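Local coordinates for protein glycoside Hydrolase (Bacteroides uniformis, PDB 5T9X) that probably hydrolyses agarose as a glycoside hydrolase of family 16, within an agarose-degrading pathway of a human gut symbiont, at residues E49-K54 and V331-I336; T149-S154 and D298-M303; S177-L182 and I190-A195. One frame throughout, in Å; residues are numbered along the deposited sequence.

Contact 1: residues E49-K54 and V331-I336. With NA (sodium ion), chain D.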
loop_
_atom_site.group_PDB
_atom_site.type_symbol
_atom_site.label_atom_id
_atom_site.label_comp_id
_atom_site.label_asym_id
_atom_site.label_seq_id
_atom_site.Cartn_x
_atom_site.Cartn_y
_atom_site.Cartn_z
ATOM N N GLU A 49 5.098 24.527 -7.041
ATOM C CA GLU A 49 5.875 23.864 -8.115
ATOM C C GLU A 49 5.256 22.556 -8.618
ATOM O O GLU A 49 5.394 22.235 -9.803
ATOM C CB GLU A 49 7.316 23.613 -7.677
ATOM C CG GLU A 49 8.040 24.887 -7.258
ATOM C CD GLU A 49 9.544 24.711 -7.080
ATOM O OE1 GLU A 49 10.092 23.619 -7.376
ATOM O OE2 GLU A 49 10.186 25.692 -6.654
ATOM N N TYR A 50 4.581 21.807 -7.743
ATOM C CA TYR A 50 3.998 20.519 -8.124
ATOM C C TYR A 50 2.487 20.477 -7.888
ATOM O O TYR A 50 1.965 21.249 -7.091
ATOM C CB TYR A 50 4.706 19.396 -7.349
ATOM C CG TYR A 50 6.235 19.397 -7.483
ATOM C CD1 TYR A 50 6.857 18.699 -8.521
ATOM C CD2 TYR A 50 7.050 20.082 -6.570
ATOM C CE1 TYR A 50 8.237 18.683 -8.661
ATOM C CE2 TYR A 50 8.432 20.081 -6.714
ATOM C CZ TYR A 50 9.020 19.368 -7.766
ATOM O OH TYR A 50 10.400 19.325 -7.939
ATOM N N GLU A 51 1.798 19.583 -8.605
ATOM C CA GLU A 51 0.378 19.197 -8.372
ATOM C C GLU A 51 0.002 19.289 -6.905
ATOM O O GLU A 51 -1.008 19.903 -6.526
ATOM C CB GLU A 51 0.158 17.719 -8.766
ATOM C CG GLU A 51 -0.140 17.438 -10.228
ATOM C CD GLU A 51 -0.489 15.973 -10.505
ATOM O OE1 GLU A 51 -0.115 15.074 -9.721
ATOM O OE2 GLU A 51 -1.126 15.671 -11.549
ATOM N N TRP A 52 0.847 18.646 -6.087
ATOM C CA TRP A 52 0.587 18.462 -4.655
ATOM C C TRP A 52 0.787 19.647 -3.710
ATOM O O TRP A 52 0.437 19.548 -2.526
ATOM C CB TRP A 52 1.395 17.276 -4.123
ATOM C CG TRP A 52 2.868 17.371 -4.259
ATOM C CD1 TRP A 52 3.690 18.264 -3.688
ATOM C CD2 TRP A 52 3.688 16.469 -4.983
ATOM N NE1 TRP A 52 4.989 17.988 -4.027
ATOM C CE2 TRP A 52 5.005 16.889 -4.833
ATOM C CE3 TRP A 52 3.426 15.352 -5.762
ATOM C CZ2 TRP A 52 6.062 16.240 -5.427
ATOM C CZ3 TRP A 52 4.489 14.701 -6.361
ATOM C CH2 TRP A 52 5.788 15.150 -6.188
ATOM N N ASP A 53 1.356 20.740 -4.200
ATOM C CA ASP A 53 1.646 21.874 -3.340
ATOM C C ASP A 53 0.381 22.590 -2.859
ATOM O O ASP A 53 0.425 23.285 -1.864
ATOM C CB ASP A 53 2.631 22.838 -4.020
ATOM C CG ASP A 53 4.083 22.339 -3.974
ATOM O OD1 ASP A 53 4.450 21.595 -3.026
ATOM O OD2 ASP A 53 4.871 22.718 -4.879
ATOM N N LYS A 54 -0.759 22.372 -3.494
ATOM C CA LYS A 54 -2.003 22.788 -2.853
ATOM C C LYS A 54 -2.253 22.192 -1.472
ATOM O O LYS A 54 -3.104 22.709 -0.734
ATOM C CB LYS A 54 -3.221 22.544 -3.729
ATOM C CG LYS A 54 -3.510 21.115 -4.136
ATOM C CD LYS A 54 -4.973 20.983 -4.601
ATOM C CE LYS A 54 -5.118 20.142 -5.860
ATOM N NZ LYS A 54 -6.497 20.267 -6.431
ATOM N N VAL A 331 -3.034 5.839 -8.668
ATOM C CA VAL A 331 -2.275 6.705 -7.801
ATOM C C VAL A 331 -1.831 7.879 -8.633
ATOM O O VAL A 331 -1.074 7.731 -9.604
ATOM C CB VAL A 331 -1.070 5.997 -7.190
ATOM C CG1 VAL A 331 -0.189 6.994 -6.438
ATOM C CG2 VAL A 331 -1.545 4.896 -6.251
ATOM N N ASP A 332 -2.311 9.045 -8.223
ATOM C CA ASP A 332 -2.122 10.302 -8.937
ATOM C C ASP A 332 -0.738 10.803 -8.644
ATOM O O ASP A 332 -0.060 11.321 -9.521
ATOM C CB ASP A 332 -3.179 11.302 -8.443
ATOM C CG ASP A 332 -3.175 12.637 -9.189
ATOM O OD1 ASP A 332 -2.392 12.864 -10.161
ATOM O OD2 ASP A 332 -3.975 13.490 -8.744
ATOM N N TRP A 333 -0.342 10.693 -7.392
ATOM C CA TRP A 333 1.021 10.983 -7.011
ATOM C C TRP A 333 1.411 10.344 -5.690
ATOM O O TRP A 333 0.549 9.934 -4.862
ATOM C CB TRP A 333 1.264 12.501 -6.928
ATOM C CG TRP A 333 0.286 13.363 -6.167
ATOM C CD1 TRP A 333 -0.619 14.181 -6.714
ATOM C CD2 TRP A 333 0.185 13.556 -4.744
ATOM N NE1 TRP A 333 -1.308 14.865 -5.749
ATOM C CE2 TRP A 333 -0.831 14.497 -4.527
ATOM C CE3 TRP A 333 0.843 13.013 -3.634
ATOM C CZ2 TRP A 333 -1.208 14.914 -3.262
ATOM C CZ3 TRP A 333 0.470 13.427 -2.371
ATOM C CH2 TRP A 333 -0.548 14.369 -2.194
ATOM N N ILE A 334 2.724 10.324 -5.491
ATOM C CA ILE A 334 3.319 9.893 -4.241
ATOM C C ILE A 334 4.512 10.791 -3.945
ATOM O O ILE A 334 5.394 10.948 -4.787
ATOM C CB ILE A 334 3.683 8.390 -4.272
ATOM C CG1 ILE A 334 4.163 7.940 -2.906
ATOM C CG2 ILE A 334 4.744 8.063 -5.323
ATOM C CD1 ILE A 334 4.279 6.428 -2.825
ATOM N N ARG A 335 4.511 11.388 -2.752
ATOM C CA ARG A 335 5.521 12.362 -2.362
ATOM C C ARG A 335 6.168 11.982 -1.052
ATOM O O ARG A 335 5.526 11.388 -0.210
ATOM C CB ARG A 335 4.897 13.754 -2.289
ATOM C CG ARG A 335 3.927 13.988 -1.159
ATOM C CD ARG A 335 3.360 15.380 -1.273
ATOM N NE ARG A 335 2.355 15.652 -0.252
ATOM C CZ ARG A 335 1.959 16.864 0.141
ATOM N NH1 ARG A 335 2.528 17.968 -0.347
ATOM N NH2 ARG A 335 0.986 16.988 1.056
ATOM N N ILE A 336 7.436 12.364 -0.895
ATOM C CA ILE A 336 8.321 11.908 0.176
ATOM C C ILE A 336 9.151 13.091 0.634
ATOM O O ILE A 336 9.790 13.740 -0.194
ATOM C CB ILE A 336 9.279 10.836 -0.357
ATOM C CG1 ILE A 336 8.505 9.722 -1.057
ATOM C CG2 ILE A 336 10.118 10.230 0.748
ATOM C CD1 ILE A 336 9.396 8.631 -1.585
HETATM NA NA NA D . -0.490 12.928 -11.247
#
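A sodium ion ties Glu-51 to Asp-332, and both residues use two oxygens. Asp-332 supplies the shorter bonds, with OD1 at 2.2 Å and its backbone O at 2.4 Å from the metal. The Glu-51 carboxylate is bidentate, with OE1 at 2.7 Å and OE2 at 2.8 Å from the same ion. The two carboxylate planes stand 76° apart, and the cation between them probably offsets the repulsion of their close oxygens. Three further ligands, Asp-75 O, Asn-77 OD1 and Gly-118 O, complete the site. Glu-51 OE1 also lies at the edge of the Trp-333 indole, 3.2 Å from its CD1 and near the ring plane.

Next along the loop, Trp-52 packs against both Trp-333 and Arg-335. Its CB sits over the face of Trp-333, 3.7 Å from the centroid of the six-membered ring, which makes a CH-pi contact. Its own ring then turns an edge toward that face in an offset edge-to-face pair, with planes 66° apart. The strand under this loop carries a classic beta bulge, Asp-332 and Trp-333 both facing Tyr-167. Strand 329-341 belongs to one sheet of the beta-sandwich expected of family 16, in which a metal site away from the substrate cleft is a recurring feature.

The indole of Trp-52 is covered by Tyr-50 CB toward the rim of one face and by Arg-335 CB over the centre of the other. Arg-335 CD lies 3.8 Å from the centroid of the five-membered ring. With CG placed between the backbone N and the carbonyl carbon (chi1 70°), the otherwise extended arginine runs over the indole face, opposite in direction to the tryptophan side chain, and its guanidinium continues to a salt bridge with Glu-165 and a hydrogen bond to Phe-55 O. On the loop side, Asp-53 OD2 accepts from the backbone N of both Glu-49 and Tyr-50.

Contact 2: residues T149-S154 and D298-M303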
loop_
_atom_site.group_PDB
_atom_site.type_symbol
_atom_site.label_atom_id
_atom_site.label_comp_id
_atom_site.label_asym_id
_atom_site.label_seq_id
_atom_site.Cartn_x
_atom_site.Cartn_y
_atom_site.Cartn_z
ATOM N N THR A 149 -2.512 -9.345 -11.814
ATOM C CA THR A 149 -2.555 -7.949 -11.447
ATOM C C THR A 149 -1.145 -7.394 -11.474
ATOM O O THR A 149 -0.272 -7.976 -12.132
ATOM C CB THR A 149 -3.277 -7.753 -10.102
ATOM O OG1 THR A 149 -3.551 -6.366 -9.907
ATOM C CG2 THR A 149 -2.453 -8.287 -8.937
ATOM N N GLY A 150 -0.903 -6.275 -10.813
ATOM C CA GLY A 150 0.413 -5.630 -10.881
ATOM C C GLY A 150 1.045 -5.228 -9.564
ATOM O O GLY A 150 0.366 -5.090 -8.569
ATOM N N CYS A 151 2.357 -5.030 -9.594
ATOM C CA CYS A 151 3.131 -4.606 -8.445
ATOM C C CYS A 151 4.274 -3.703 -8.884
ATOM O O CYS A 151 4.936 -3.974 -9.880
ATOM C CB CYS A 151 3.699 -5.827 -7.740
ATOM S SG CYS A 151 4.415 -5.486 -6.127
ATOM N N VAL A 152 4.512 -2.648 -8.118
ATOM C CA VAL A 152 5.551 -1.669 -8.392
ATOM C C VAL A 152 6.443 -1.540 -7.160
ATOM O O VAL A 152 5.976 -1.597 -6.019
ATOM C CB VAL A 152 4.869 -0.333 -8.721
ATOM C CG1 VAL A 152 5.803 0.855 -8.633
ATOM C CG2 VAL A 152 4.254 -0.407 -10.109
ATOM N N THR A 153 7.735 -1.342 -7.406
ATOM C CA THR A 153 8.728 -1.155 -6.355
ATOM C C THR A 153 9.604 0.030 -6.688
ATOM O O THR A 153 10.046 0.180 -7.835
ATOM C CB THR A 153 9.662 -2.387 -6.231
ATOM O OG1 THR A 153 8.873 -3.556 -6.016
ATOM C CG2 THR A 153 10.646 -2.232 -5.046
ATOM N N SER A 154 9.925 0.821 -5.665
ATOM C CA SER A 154 10.817 1.961 -5.831
ATOM C C SER A 154 12.249 1.538 -6.168
ATOM O O SER A 154 12.675 0.429 -5.843
ATOM C CB SER A 154 10.841 2.788 -4.558
ATOM O OG SER A 154 11.447 2.050 -3.527
ATOM N N ASP A 298 12.037 -0.358 0.808
ATOM C CA ASP A 298 11.522 -0.150 -0.527
ATOM C C ASP A 298 10.083 0.297 -0.392
ATOM O O ASP A 298 9.377 -0.141 0.525
ATOM C CB ASP A 298 11.544 -1.456 -1.308
ATOM C CG ASP A 298 12.947 -2.001 -1.502
ATOM O OD1 ASP A 298 13.856 -1.183 -1.721
ATOM O OD2 ASP A 298 13.149 -3.242 -1.458
ATOM N N ILE A 299 9.637 1.156 -1.303
ATOM C CA ILE A 299 8.239 1.506 -1.362
ATOM C C ILE A 299 7.560 0.615 -2.377
ATOM O O ILE A 299 8.071 0.401 -3.484
ATOM C CB ILE A 299 8.056 2.979 -1.690
ATOM C CG1 ILE A 299 8.463 3.813 -0.478
ATOM C CG2 ILE A 299 6.613 3.284 -2.061
ATOM C CD1 ILE A 299 8.787 5.234 -0.854
ATOM N N ILE A 300 6.401 0.087 -2.002
ATOM C CA ILE A 300 5.672 -0.827 -2.864
ATOM C C ILE A 300 4.237 -0.335 -3.086
ATOM O O ILE A 300 3.567 0.107 -2.159
ATOM C CB ILE A 300 5.689 -2.270 -2.301
ATOM C CG1 ILE A 300 7.126 -2.702 -2.002
ATOM C CG2 ILE A 300 5.071 -3.273 -3.287
ATOM C CD1 ILE A 300 7.206 -4.070 -1.391
ATOM N N ILE A 301 3.788 -0.393 -4.334
ATOM C CA ILE A 301 2.434 -0.058 -4.678
ATOM C C ILE A 301 1.925 -1.257 -5.448
ATOM O O ILE A 301 2.560 -1.645 -6.445
ATOM C CB ILE A 301 2.381 1.204 -5.578
ATOM C CG1 ILE A 301 3.106 2.379 -4.920
ATOM C CG2 ILE A 301 0.938 1.594 -5.878
ATOM C CD1 ILE A 301 3.289 3.585 -5.824
ATOM N N ASN A 302 0.801 -1.842 -5.031
ATOM C CA ASN A 302 0.251 -2.965 -5.793
ATOM C C ASN A 302 -1.233 -3.205 -5.616
ATOM O O ASN A 302 -1.899 -2.521 -4.837
ATOM C CB ASN A 302 1.041 -4.232 -5.444
ATOM C CG ASN A 302 0.787 -4.748 -4.021
ATOM O OD1 ASN A 302 -0.242 -4.514 -3.430
ATOM N ND2 ASN A 302 1.720 -5.532 -3.509
ATOM N N MET A 303 -1.747 -4.205 -6.323
ATOM C CA MET A 303 -2.948 -4.889 -5.854
ATOM C C MET A 303 -2.671 -6.365 -5.551
ATOM O O MET A 303 -1.742 -6.956 -6.087
ATOM C CB MET A 303 -4.087 -4.753 -6.840
ATOM C CG MET A 303 -4.477 -3.336 -7.233
ATOM S SD MET A 303 -5.734 -3.311 -8.571
ATOM C CE MET A 303 -7.183 -3.646 -7.601
HETATM O O HOH W 1 14.288 0.214 -3.673
#
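Strands 151-154 and 298-303 run antiparallel, their axes at 172° and 4.6 Å apart at closest approach, with Val-152 and Ile-301 as the hydrogen-bonded pair between the non-hydrogen-bonded pairs Cys-151/Asn-302 and Thr-153/Ile-300. Val-152 N donates to Ile-301 O at 2.8 Å, and the reciprocal bond closes the ring. A side chain extends the ladder at one end: Ser-154 OG accepts from Ile-299 N at 3.0 Å with a nearly straight N-H...O angle of 167°, while Ser-154 N donates to Ile-299 O, so the hydroxyl stands in for a backbone carbonyl. Ser-154 can do this because OG stands between its own backbone N and carbonyl carbon (chi1 67°), turned toward the neighbouring strand; OG is also bonded to Thr-156 O.

On the face bearing Cys-151 and Asn-302, the cysteine SG touches two side chains, Ile-300 CG2 at 3.7 Å and Asn-302 CB at the same distance. At the far end Thr-149 and Met-303 cross at about a right angle. Thr-149 OG1 lies 3.5 Å from Met-303 CB, while its polar bonds go to Glu-123 O and Thr-124 OG1. Asp-298 forms a salt bridge with Arg-157.

This is an inner strand pair of one beta-sandwich layer, as in family 16 relatives, with strand 298-304 flanked by 140-154 and 176-182. Its Ile-300 and Asn-302 pack beside Trp-180, whereas Ile-299 and Ile-301 project from the other face onto strand 329-341 of the second sheet.

Contact 3: residues S177-L182 and I190-A195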
loop_
_atom_site.group_PDB
_atom_site.type_symbol
_atom_site.label_atom_id
_atom_site.label_comp_id
_atom_site.label_asym_id
_atom_site.label_seq_id
_atom_site.Cartn_x
_atom_site.Cartn_y
_atom_site.Cartn_z
ATOM N N SER A 177 -6.142 -2.859 -2.560
ATOM C CA SER A 177 -5.339 -1.758 -3.126
ATOM C C SER A 177 -4.327 -1.340 -2.054
ATOM O O SER A 177 -4.729 -1.063 -0.909
ATOM C CB SER A 177 -6.237 -0.580 -3.472
ATOM O OG SER A 177 -7.284 -0.942 -4.362
ATOM N N ASP A 178 -3.031 -1.355 -2.391
ATOM C CA ASP A 178 -1.956 -1.248 -1.385
ATOM C C ASP A 178 -0.854 -0.272 -1.747
ATOM O O ASP A 178 -0.300 -0.316 -2.865
ATOM C CB ASP A 178 -1.238 -2.590 -1.175
ATOM C CG ASP A 178 -2.161 -3.719 -0.698
ATOM O OD1 ASP A 178 -2.836 -3.583 0.360
ATOM O OD2 ASP A 178 -2.183 -4.765 -1.380
ATOM N N VAL A 179 -0.490 0.538 -0.756
ATOM C CA VAL A 179 0.731 1.357 -0.775
ATOM C C VAL A 179 1.470 1.074 0.517
ATOM O O VAL A 179 0.911 1.279 1.586
ATOM C CB VAL A 179 0.415 2.865 -0.876
ATOM C CG1 VAL A 179 1.692 3.701 -0.905
ATOM C CG2 VAL A 179 -0.385 3.125 -2.131
ATOM N N TRP A 180 2.722 0.606 0.431
ATOM C CA TRP A 180 3.430 0.103 1.629
ATOM C C TRP A 180 4.937 0.037 1.498
ATOM O O TRP A 180 5.496 0.249 0.439
ATOM C CB TRP A 180 2.862 -1.258 2.064
ATOM C CG TRP A 180 2.896 -2.335 1.024
ATOM C CD1 TRP A 180 2.249 -2.342 -0.167
ATOM C CD2 TRP A 180 3.566 -3.599 1.122
ATOM N NE1 TRP A 180 2.505 -3.522 -0.855
ATOM C CE2 TRP A 180 3.288 -4.323 -0.073
ATOM C CE3 TRP A 180 4.376 -4.182 2.086
ATOM C CZ2 TRP A 180 3.803 -5.621 -0.326
ATOM C CZ3 TRP A 180 4.886 -5.486 1.850
ATOM C CH2 TRP A 180 4.600 -6.183 0.643
ATOM N N MET A 181 5.595 -0.218 2.612
ATOM C CA MET A 181 7.036 -0.155 2.670
ATOM C C MET A 181 7.518 -1.428 3.320
ATOM O O MET A 181 6.921 -1.892 4.262
ATOM C CB MET A 181 7.472 1.076 3.455
ATOM C CG MET A 181 6.878 2.344 2.897
ATOM S SD MET A 181 7.684 3.837 3.463
ATOM C CE MET A 181 7.082 3.980 5.131
ATOM N N LEU A 182 8.584 -1.987 2.774
ATOM C CA LEU A 182 9.132 -3.232 3.238
ATOM C C LEU A 182 10.673 -3.217 3.106
ATOM O O LEU A 182 11.199 -2.825 2.067
ATOM C CB LEU A 182 8.523 -4.365 2.414
ATOM C CG LEU A 182 8.996 -5.802 2.668
ATOM C CD1 LEU A 182 8.598 -6.257 4.071
ATOM C CD2 LEU A 182 8.415 -6.719 1.593
ATOM N N ILE A 190 5.917 -1.241 6.902
ATOM C CA ILE A 190 4.993 -0.154 7.292
ATOM C C ILE A 190 3.932 -0.069 6.193
ATOM O O ILE A 190 4.270 0.060 4.995
ATOM C CB ILE A 190 5.720 1.194 7.452
ATOM C CG1 ILE A 190 6.732 1.098 8.574
ATOM C CG2 ILE A 190 4.745 2.293 7.785
ATOM C CD1 ILE A 190 7.672 2.272 8.729
ATOM N N ASP A 191 2.666 -0.183 6.576
ATOM C CA ASP A 191 1.565 -0.128 5.604
ATOM C C ASP A 191 0.916 1.211 5.654
ATOM O O ASP A 191 0.397 1.586 6.690
ATOM C CB ASP A 191 0.515 -1.180 5.885
ATOM C CG ASP A 191 1.095 -2.554 5.910
ATOM O OD1 ASP A 191 1.809 -2.939 4.955
ATOM O OD2 ASP A 191 0.870 -3.239 6.917
ATOM N N ILE A 192 0.930 1.908 4.526
ATOM C CA ILE A 192 0.315 3.215 4.420
ATOM C C ILE A 192 -1.178 3.091 4.062
ATOM O O ILE A 192 -2.047 3.599 4.758
ATOM C CB ILE A 192 1.111 4.094 3.443
ATOM C CG1 ILE A 192 2.550 4.208 3.951
ATOM C CG2 ILE A 192 0.491 5.480 3.357
ATOM C CD1 ILE A 192 3.514 4.890 3.019
ATOM N N ILE A 193 -1.454 2.399 2.981
ATOM C CA ILE A 193 -2.791 2.082 2.566
ATOM C C ILE A 193 -2.879 0.579 2.374
ATOM O O ILE A 193 -2.128 -0.005 1.591
ATOM C CB ILE A 193 -3.158 2.742 1.220
ATOM C CG1 ILE A 193 -3.050 4.268 1.314
ATOM C CG2 ILE A 193 -4.589 2.364 0.836
ATOM C CD1 ILE A 193 -3.393 5.036 0.044
ATOM N N GLU A 194 -3.810 -0.039 3.086
ATOM C CA GLU A 194 -4.336 -1.357 2.693
ATOM C C GLU A 194 -5.861 -1.240 2.786
ATOM O O GLU A 194 -6.393 -0.880 3.825
ATOM C CB GLU A 194 -3.752 -2.461 3.576
ATOM C CG GLU A 194 -4.297 -3.849 3.300
ATOM C CD GLU A 194 -3.571 -4.937 4.084
ATOM O OE1 GLU A 194 -3.435 -4.801 5.324
ATOM O OE2 GLU A 194 -3.171 -5.948 3.459
ATOM N N ALA A 195 -6.541 -1.445 1.665
ATOM C CA ALA A 195 -7.977 -1.190 1.585
ATOM C C ALA A 195 -8.667 -2.094 0.574
ATOM O O ALA A 195 -8.062 -2.533 -0.412
ATOM C CB ALA A 195 -8.249 0.274 1.270
#
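The indole of Trp-180 and the carboxylate of Asp-191 lie side by side and point the same way, their planes 52° apart. Asp-191 OD1 comes in obliquely, 3.5 Å from Trp-180 CB and 4.0 Å from Trp-180 CE3 of the ring. Farther along the same face, the carboxylates of Asp-178 and Glu-194 also run alongside each other, with planes 66° apart. Here Asp-178 OD1 rests against the aliphatic part of its neighbour, 3.3 Å from Glu-194 CG, and like charges come close, with Glu-194 OE2 3.9 Å from Asp-178 OD1. Both Glu-194 oxygens are hydrogen-bonded outside the hairpin, OE1 with His-216 ND1 and OE2 with Gln-306 NE2.

The row of acids from Glu-189 through Asp-191 to Glu-194 matches the E-x-D-x-x-E signature of family 16, which in relatives holds the catalytic carboxylates; a bound imidazole, probably from the crystallisation liquor, lies about 3 Å from the Glu-194 side chain, as could happen in a pocket. The spacing is set by a classic beta bulge. Val-179 O takes two backbone donors, Ile-193 N and Ile-192 N, each at 3.0 Å. The second is the more bent, with an N-H...O angle of 136°. This extra residue shifts the register by one, so that Asp-191 and Glu-194 can share a face although three positions apart. Beyond the bulge the pairing resumes with Met-181 N to Ile-190 O at 2.7 Å.

The opposite face is largely apolar. Val-179 CB and Ile-193 CB meet at 4.1 Å, and Met-181 bends at its last torsion to lay CE against Ile-190 CB.

This hairpin is flanked by strand 298-304 beside 176-182 and by strand 215-224 beside 188-195. Its apolar face packs on the other sheet, with Met-181 and Ile-192 against Val-256 of strand 252-260 and Val-164 of strand 162-169.

Contacts 2 and 3 are neighbours in one sheet, their centres about 9 Å apart, joined where strand 298-304 pairs with 176-182: Ile-300 N lies 2.6 Å from Trp-180 O, a probable hydrogen bond. The centre of contact 1 is about 18 Å from each. Strand 329-341 of the other sheet, which carries one side of contact 1, packs across the interface, placing Ile-336 CD1 3.5 Å from Ile-299 CD1 and Ile-334 CD1 4.2 Å from Val-179 CG1. Along the chain the hairpin of contact 3 is innermost, contact 2 encloses it, and contact 1 joins near-terminal segments around both. The sodium site lies away from the hairpin's acidic face, the probable active-site side, with apolar packing between the sheets.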